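CRISPR-associated protein, Cse2 family (Meiothermus ruber, PDB 3WA8) probably binds G-rich crRNA sequence and stabilises the R-loop as the CasB (Cse2) subunit of a type I-E CRISPR interference complex. Local coordinates at residues 43-48 against 64-69. Sequence-based numbering, arbitrary orientation.
With HG (mercury (II) ion), chain C.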
loop_
_atom_site.group_PDB
_atom_site.type_symbol
_atom_site.label_atom_id
_atom_site.label_comp_id
_atom_site.label_asym_id
_atom_site.label_seq_id
_atom_site.Cartn_x
_atom_site.Cartn_y
_atom_site.Cartn_z
ATOM N N PRO A 43 5.234 9.335 -17.868
ATOM C CA PRO A 43 4.680 10.694 -18.051
ATOM C C PRO A 43 3.418 10.871 -17.247
ATOM O O PRO A 43 3.291 11.840 -16.516
ATOM C CB PRO A 43 4.367 10.761 -19.538
ATOM C CG PRO A 43 5.338 9.859 -20.159
ATOM C CD PRO A 43 5.522 8.698 -19.161
ATOM N N LEU A 44 2.512 9.910 -17.350
ATOM C CA LEU A 44 1.318 9.882 -16.513
ATOM C C LEU A 44 1.548 10.302 -15.045
ATOM O O LEU A 44 0.898 11.234 -14.525
ATOM C CB LEU A 44 0.715 8.478 -16.541
ATOM C CG LEU A 44 -0.772 8.446 -16.186
ATOM C CD1 LEU A 44 -1.578 9.400 -17.109
ATOM C CD2 LEU A 44 -1.311 7.030 -16.254
ATOM N N VAL A 45 2.472 9.611 -14.387
ATOM C CA VAL A 45 2.781 9.858 -12.982
ATOM C C VAL A 45 3.458 11.195 -12.815
ATOM O O VAL A 45 3.032 11.997 -11.981
ATOM C CB VAL A 45 3.684 8.765 -12.447
ATOM C CG1 VAL A 45 4.230 9.140 -11.089
ATOM C CG2 VAL A 45 2.915 7.429 -12.429
ATOM N N GLU A 46 4.484 11.437 -13.637
ATOM C CA GLU A 46 5.206 12.708 -13.659
ATOM C C GLU A 46 4.261 13.901 -13.793
ATOM O O GLU A 46 4.424 14.927 -13.116
ATOM C CB GLU A 46 6.195 12.725 -14.813
ATOM C CG GLU A 46 7.347 11.775 -14.649
ATOM C CD GLU A 46 8.207 12.101 -13.461
ATOM O OE1 GLU A 46 8.336 13.298 -13.145
ATOM O OE2 GLU A 46 8.758 11.168 -12.842
ATOM N N GLY A 47 3.288 13.751 -14.686
ATOM C CA GLY A 47 2.248 14.723 -14.867
ATOM C C GLY A 47 1.562 15.020 -13.557
ATOM O O GLY A 47 1.360 16.192 -13.198
ATOM N N PHE A 48 1.207 13.964 -12.829
ATOM C CA PHE A 48 0.422 14.146 -11.619
ATOM C C PHE A 48 1.284 14.807 -10.562
ATOM O O PHE A 48 0.853 15.776 -9.930
ATOM C CB PHE A 48 -0.152 12.822 -11.145
ATOM C CG PHE A 48 -1.147 12.955 -10.046
ATOM C CD1 PHE A 48 -2.506 13.016 -10.326
ATOM C CD2 PHE A 48 -0.736 13.003 -8.720
ATOM C CE1 PHE A 48 -3.447 13.138 -9.310
ATOM C CE2 PHE A 48 -1.676 13.133 -7.683
ATOM C CZ PHE A 48 -3.034 13.199 -7.985
ATOM N N CYS A 64 7.310 7.077 -3.088
ATOM C CA CYS A 64 6.079 6.486 -2.624
ATOM C C CYS A 64 5.065 6.372 -3.764
ATOM O O CYS A 64 4.608 5.250 -4.067
ATOM C CB CYS A 64 5.567 7.217 -1.382
ATOM S SG CYS A 64 6.771 7.122 0.049
ATOM N N TYR A 65 4.771 7.491 -4.445
ATOM C CA TYR A 65 3.898 7.471 -5.631
ATOM C C TYR A 65 4.234 6.381 -6.626
ATOM O O TYR A 65 3.366 5.601 -7.035
ATOM C CB TYR A 65 3.914 8.807 -6.354
ATOM C CG TYR A 65 2.926 9.778 -5.773
ATOM C CD1 TYR A 65 3.215 10.449 -4.602
ATOM C CD2 TYR A 65 1.689 10.004 -6.373
ATOM C CE1 TYR A 65 2.332 11.302 -4.041
ATOM C CE2 TYR A 65 0.760 10.897 -5.807
ATOM C CZ TYR A 65 1.102 11.537 -4.632
ATOM O OH TYR A 65 0.262 12.447 -4.007
ATOM N N TYR A 66 5.489 6.328 -7.029
ATOM C CA TYR A 66 5.884 5.388 -8.058
ATOM C C TYR A 66 5.759 3.970 -7.574
ATOM O O TYR A 66 5.280 3.106 -8.301
ATOM C CB TYR A 66 7.299 5.672 -8.558
ATOM C CG TYR A 66 7.327 6.559 -9.767
ATOM C CD1 TYR A 66 7.789 7.878 -9.687
ATOM C CD2 TYR A 66 6.855 6.100 -10.994
ATOM C CE1 TYR A 66 7.828 8.693 -10.804
ATOM C CE2 TYR A 66 6.884 6.907 -12.116
ATOM C CZ TYR A 66 7.371 8.202 -12.005
ATOM O OH TYR A 66 7.382 8.993 -13.120
ATOM N N LEU A 67 6.187 3.722 -6.342
ATOM C CA LEU A 67 6.034 2.410 -5.737
ATOM C C LEU A 67 4.551 2.029 -5.721
ATOM O O LEU A 67 4.203 0.911 -6.069
ATOM C CB LEU A 67 6.577 2.413 -4.316
ATOM C CG LEU A 67 6.595 1.099 -3.546
ATOM C CD1 LEU A 67 7.521 0.129 -4.199
ATOM C CD2 LEU A 67 7.067 1.352 -2.137
ATOM N N VAL A 68 3.663 2.934 -5.338
ATOM C CA VAL A 68 2.279 2.499 -5.257
ATOM C C VAL A 68 1.775 2.219 -6.666
ATOM O O VAL A 68 1.022 1.248 -6.898
ATOM C CB VAL A 68 1.340 3.466 -4.474
ATOM C CG1 VAL A 68 -0.092 3.109 -4.707
ATOM C CG2 VAL A 68 1.609 3.377 -2.998
ATOM N N ALA A 69 2.218 3.043 -7.611
ATOM C CA ALA A 69 1.845 2.818 -8.983
ATOM C C ALA A 69 2.257 1.397 -9.400
ATOM O O ALA A 69 1.428 0.602 -9.894
ATOM C CB ALA A 69 2.484 3.838 -9.845
HETATM HG HG HG C . 7.658 4.499 0.005
#
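Tyr66 OH, at the tip of a side chain reaching from helix 59-72 to helix 43-49, donates a hydrogen bond to Glu46 OE2 (2.6 Å) and is also bonded to the backbone N of Val42, just before helix 43-49. With CG beside the backbone N, the Glu46 chain bends at chi2 (-63°), which brings the carboxylate across the end of the phenol. OE2 lies at the ring edge and is approached on its anti side, 25° out of the carboxylate plane; the same oxygen forms a salt bridge with Arg62. Val45 CG1, anti to its backbone N, lies over one face of the Tyr66 ring, 3.6 Å from the centroid, in a CH-pi contact shifted toward the hydroxyl end. CG2 of Val45 reaches Ala69 CB more loosely, at 4.4 Å. One turn after Val45, Phe48 CE2 meets Tyr65 CE2 at 3.8 Å, the two side chains crossing at about a right angle, and Phe14 packs edge-to-face against both rings. The contact joins two roughly antiparallel helices of the all-helical Cse2 fold, whose axes approach to 10.8 Å; Met30 of helix 24-32 touches Ala69. Bonded at its tip and covered by Val45 on one face, the buried Tyr66 ring has little freedom, while Arg62 would offset the carboxylate charge and favour its ionised form.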